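Local coordinates for intergenic-region protein (Escherichia coli CFT073, PDB 2WJ9) that probably protects incoming foreign DNA by blocking the host's restriction enzymes, as an antirestriction protein of the ArdB family, at residues Y154-T157 / V158-Y161; Y161-R164 / D165-L168. All coordinates share one frame; numbering follows the deposited sequence.

Contact 1. Residues Y154-T157 / V158-Y161; sequences YAMT and VHYY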
loop_
_atom_site.group_PDB
_atom_site.type_symbol
_atom_site.label_atom_id
_atom_site.label_comp_id
_atom_site.label_asym_id
_atom_site.label_seq_id
_atom_site.Cartn_x
_atom_site.Cartn_y
_atom_site.Cartn_z
ATOM N N TYR B 154 -8.170 3.357 7.909
ATOM C CA TYR B 154 -7.118 3.422 6.888
ATOM C C TYR B 154 -5.739 3.000 7.411
ATOM O O TYR B 154 -4.888 2.560 6.643
ATOM C CB TYR B 154 -7.047 4.820 6.255
ATOM C CG TYR B 154 -8.203 5.137 5.328
ATOM C CD1 TYR B 154 -8.168 4.767 3.984
ATOM C CD2 TYR B 154 -9.329 5.811 5.791
ATOM C CE1 TYR B 154 -9.229 5.051 3.128
ATOM C CE2 TYR B 154 -10.396 6.105 4.935
ATOM C CZ TYR B 154 -10.339 5.719 3.607
ATOM O OH TYR B 154 -11.395 6.018 2.758
ATOM N N ALA B 155 -5.513 3.126 8.711
ATOM C CA ALA B 155 -4.272 2.613 9.307
ATOM C C ALA B 155 -4.125 1.092 9.102
ATOM O O ALA B 155 -3.020 0.600 8.908
ATOM C CB ALA B 155 -4.191 2.967 10.792
ATOM N N MET B 156 -5.238 0.356 9.121
ATOM C CA MET B 156 -5.203 -1.102 8.890
ATOM C C MET B 156 -4.910 -1.383 7.409
ATOM O O MET B 156 -4.107 -2.277 7.084
ATOM C CB MET B 156 -6.515 -1.767 9.334
ATOM C CG MET B 156 -6.514 -3.303 9.284
ATOM S SD MET B 156 -5.701 -4.209 10.619
ATOM C CE MET B 156 -3.961 -4.107 10.180
ATOM N N THR B 157 -5.560 -0.612 6.533
ATOM C CA THR B 157 -5.303 -0.647 5.079
ATOM C C THR B 157 -3.813 -0.445 4.758
ATOM O O THR B 157 -3.230 -1.158 3.931
ATOM C CB THR B 157 -6.135 0.428 4.312
ATOM O OG1 THR B 157 -7.453 0.551 4.868
ATOM C CG2 THR B 157 -6.239 0.097 2.816
ATOM N N VAL B 158 -3.186 0.534 5.409
ATOM C CA VAL B 158 -1.768 0.769 5.183
ATOM C C VAL B 158 -0.884 -0.423 5.599
ATOM O O VAL B 158 0.026 -0.788 4.857
ATOM C CB VAL B 158 -1.312 2.076 5.847
ATOM C CG1 VAL B 158 0.212 2.180 5.859
ATOM C CG2 VAL B 158 -1.966 3.276 5.142
ATOM N N HIS B 159 -1.166 -1.035 6.747
ATOM C CA HIS B 159 -0.500 -2.290 7.135
ATOM C C HIS B 159 -0.654 -3.379 6.053
ATOM O O HIS B 159 0.307 -4.089 5.735
ATOM C CB HIS B 159 -0.994 -2.795 8.502
ATOM C CG HIS B 159 -0.203 -2.268 9.663
ATOM N ND1 HIS B 159 1.146 -2.508 9.814
ATOM C CD2 HIS B 159 -0.571 -1.513 10.727
ATOM C CE1 HIS B 159 1.581 -1.909 10.910
ATOM N NE2 HIS B 159 0.558 -1.303 11.489
ATOM N N TYR B 160 -1.850 -3.502 5.477
ATOM C CA TYR B 160 -2.065 -4.452 4.388
ATOM C C TYR B 160 -1.181 -4.163 3.169
ATOM O O TYR B 160 -0.495 -5.059 2.670
ATOM C CB TYR B 160 -3.536 -4.481 3.964
ATOM C CG TYR B 160 -3.798 -5.425 2.799
ATOM C CD1 TYR B 160 -3.681 -6.796 2.967
ATOM C CD2 TYR B 160 -4.122 -4.946 1.535
ATOM C CE1 TYR B 160 -3.893 -7.676 1.915
ATOM C CE2 TYR B 160 -4.353 -5.826 0.461
ATOM C CZ TYR B 160 -4.229 -7.195 0.664
ATOM O OH TYR B 160 -4.453 -8.089 -0.384
ATOM N N TYR B 161 -1.185 -2.915 2.696
ATOM C CA TYR B 161 -0.372 -2.545 1.522
ATOM C C TYR B 161 1.138 -2.749 1.796
ATOM O O TYR B 161 1.884 -3.204 0.934
ATOM C CB TYR B 161 -0.664 -1.098 1.063
ATOM C CG TYR B 161 -1.926 -0.933 0.225
ATOM C CD1 TYR B 161 -3.002 -0.192 0.690
ATOM C CD2 TYR B 161 -2.032 -1.497 -1.051
ATOM C CE1 TYR B 161 -4.161 -0.037 -0.069
ATOM C CE2 TYR B 161 -3.192 -1.340 -1.816
ATOM C CZ TYR B 161 -4.249 -0.617 -1.313
ATOM O OH TYR B 161 -5.404 -0.450 -2.046
#

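Contact 2. Residues Y161-R164 / D165-L168; sequences YRLR and DYAL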
loop_
_atom_site.group_PDB
_atom_site.type_symbol
_atom_site.label_atom_id
_atom_site.label_comp_id
_atom_site.label_asym_id
_atom_site.label_seq_id
_atom_site.Cartn_x
_atom_site.Cartn_y
_atom_site.Cartn_z
ATOM N N TYR B 161 -1.185 -2.915 2.696
ATOM C CA TYR B 161 -0.372 -2.545 1.522
ATOM C C TYR B 161 1.138 -2.749 1.796
ATOM O O TYR B 161 1.884 -3.204 0.934
ATOM C CB TYR B 161 -0.664 -1.098 1.063
ATOM C CG TYR B 161 -1.926 -0.933 0.225
ATOM C CD1 TYR B 161 -3.002 -0.192 0.690
ATOM C CD2 TYR B 161 -2.032 -1.497 -1.051
ATOM C CE1 TYR B 161 -4.161 -0.037 -0.069
ATOM C CE2 TYR B 161 -3.192 -1.340 -1.816
ATOM C CZ TYR B 161 -4.249 -0.617 -1.313
ATOM O OH TYR B 161 -5.404 -0.450 -2.046
ATOM N N ARG B 162 1.577 -2.442 3.007
ATOM C CA ARG B 162 3.003 -2.546 3.346
ATOM C C ARG B 162 3.493 -4.002 3.386
ATOM O O ARG B 162 4.550 -4.325 2.842
ATOM C CB ARG B 162 3.300 -1.801 4.648
ATOM C CG ARG B 162 3.302 -0.287 4.433
ATOM C CD ARG B 162 3.394 0.501 5.716
ATOM N NE ARG B 162 3.578 1.923 5.429
ATOM C CZ ARG B 162 3.551 2.893 6.336
ATOM N NH1 ARG B 162 3.327 2.618 7.617
ATOM N NH2 ARG B 162 3.751 4.147 5.948
ATOM N N LEU B 163 2.713 -4.874 4.008
ATOM C CA LEU B 163 3.021 -6.315 4.003
ATOM C C LEU B 163 2.857 -6.946 2.612
ATOM O O LEU B 163 3.647 -7.820 2.225
ATOM C CB LEU B 163 2.171 -7.058 5.040
ATOM C CG LEU B 163 2.463 -8.554 5.237
ATOM C CD1 LEU B 163 3.900 -8.786 5.716
ATOM C CD2 LEU B 163 1.437 -9.165 6.207
ATOM N N ARG B 164 1.832 -6.523 1.869
ATOM C CA ARG B 164 1.636 -6.970 0.490
ATOM C C ARG B 164 2.883 -6.711 -0.360
ATOM O O ARG B 164 3.287 -7.565 -1.132
ATOM C CB ARG B 164 0.388 -6.312 -0.134
ATOM C CG ARG B 164 0.117 -6.616 -1.617
ATOM C CD ARG B 164 -1.201 -5.932 -2.027
ATOM N NE ARG B 164 -1.536 -5.967 -3.452
ATOM C CZ ARG B 164 -1.408 -4.958 -4.317
ATOM N NH1 ARG B 164 -0.903 -3.785 -3.947
ATOM N NH2 ARG B 164 -1.790 -5.128 -5.575
ATOM N N ASP B 165 3.507 -5.538 -0.204
ATOM C CA ASP B 165 4.746 -5.239 -0.948
ATOM C C ASP B 165 5.890 -6.204 -0.606
ATOM O O ASP B 165 6.614 -6.644 -1.494
ATOM C CB ASP B 165 5.219 -3.800 -0.694
ATOM C CG ASP B 165 4.514 -2.774 -1.559
ATOM O OD1 ASP B 165 3.611 -3.131 -2.355
ATOM O OD2 ASP B 165 4.888 -1.582 -1.450
ATOM N N TYR B 166 6.045 -6.524 0.675
ATOM C CA TYR B 166 7.020 -7.529 1.114
ATOM C C TYR B 166 6.733 -8.903 0.483
ATOM O O TYR B 166 7.668 -9.599 0.041
ATOM C CB TYR B 166 7.032 -7.622 2.642
ATOM C CG TYR B 166 8.088 -8.544 3.211
ATOM C CD1 TYR B 166 9.443 -8.277 3.041
ATOM C CD2 TYR B 166 7.737 -9.672 3.946
ATOM C CE1 TYR B 166 10.411 -9.113 3.572
ATOM C CE2 TYR B 166 8.698 -10.511 4.473
ATOM C CZ TYR B 166 10.037 -10.228 4.288
ATOM O OH TYR B 166 11.009 -11.060 4.812
ATOM N N ALA B 167 5.446 -9.273 0.420
ATOM C CA ALA B 167 5.015 -10.528 -0.221
ATOM C C ALA B 167 5.335 -10.528 -1.715
ATOM O O ALA B 167 5.759 -11.550 -2.266
ATOM C CB ALA B 167 3.523 -10.759 -0.006
ATOM N N LEU B 168 5.147 -9.374 -2.364
ATOM C CA LEU B 168 5.410 -9.254 -3.797
ATOM C C LEU B 168 6.893 -9.413 -4.132
ATOM O O LEU B 168 7.223 -9.761 -5.259
ATOM C CB LEU B 168 4.861 -7.927 -4.352
ATOM C CG LEU B 168 3.328 -7.869 -4.467
ATOM C CD1 LEU B 168 2.836 -6.439 -4.754
ATOM C CD2 LEU B 168 2.823 -8.828 -5.534
HETATM O O HOH W 1 0.961 -3.198 -1.788
#

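Contact 1. Residues Y154-T157 / V158-Y161
T157 and Y161 meet one turn apart on the alpha-helix 154-168, lying side by side and pointing the same way. CG2 of T157 stands anti to its backbone N, and from there it reaches CE1 of Y161 at 3.6 Å and, slightly farther off, CD1. The same torsion, chi1 -39°, sets OG1 beside the backbone N, where it is hydrogen-bonded to the carbonyl O of A36 of the second subunit; Y161 OH is taken by E40 of that subunit. The helix therefore turns this flank to the dimer interface, where the two Y161 rings meet almost parallel. On another flank M156 bends at chi2 and chi3, folding its thioether back until CE rests 3.7 Å from CB of H159, the two side chains crossing at about a right angle. The imidazole runs on from there to stack on F64 and bind the carbonyl of H63 through NE2. Four i to i+4 backbone bonds hold these two turns, the longest being H159 N to A155 O at 3.3 Å. V158 sets its CG2 beside its own backbone N, bringing that methyl within 3.4 Å of the carbonyl O of Y154.

Contact 2. Residues Y161-R164 / D165-L168
Two first torsions place the polar groups of this part of the helix. R164 carries CG anti to its N (chi1 176°) and stays extended as far as NE, so its guanidinium is carried well out from the backbone, whereas D165 turns CG to lie beside its own N (chi1 -83°), bringing the carboxylate back toward the carbonyl of Y161. A water bridges the three residues: it donates to Y161 O at 2.9 Å and to D165 OD1 at 2.7 Å, and accepts from R164 NH1 at 2.9 Å. Y161 O accepts from both the water and D165 N, and two donors would probably polarise the C=O somewhat. Both the water and R164 NH1 lie at the edge of the Y161 ring, in its plane. Within the chain R164 NH1 and D165 OD1 remain 4.8 Å apart, so the water joins what the two charges do not join directly. Their salt bridges cross the dimer instead: R164 NH1 pairs with D165 OD2 of the second subunit and D165 OD2 with R164 NH1 of that subunit, while R164 NE binds the carbonyl of T41 there.

Nearer the backbone, the aliphatic part of R164 crosses L168 obliquely, CG to CD1 4.2 Å, and CG of L168 sits 3.3 Å from R164 O, which also accepts the L168 N-H. On the inner side, CD1 of L163 approaches CD2 of Y166 at 4.3 Å. These apolar groups fit into the subunit: L163 and Y166 pack on helix 132-151 and on L98 of strand 93-98, and A167 and L168 lie against helix 173-180.

Overall arrangement
Contact 1 and contact 2 are successive parts of one helix, 154-168, joined at Y161, with centres about 11 Å apart. Both are largely buried, although Y154 at the start and Y166 and L168 near the end are partly exposed. Each has a flank on helix 132-151 and another on the second subunit, but the chemistry changes along the helix. At 154-161 the dimer side relies on hydroxyl groups and aromatic rings, and the inward side includes a polar link to the end of helix 59-64. At 161-168 the dimer side relies on reciprocal salt bridges, with a water linking the charged groups within the chain, while the inward side is mainly apolar and adds strand 93-98 and helix 173-180.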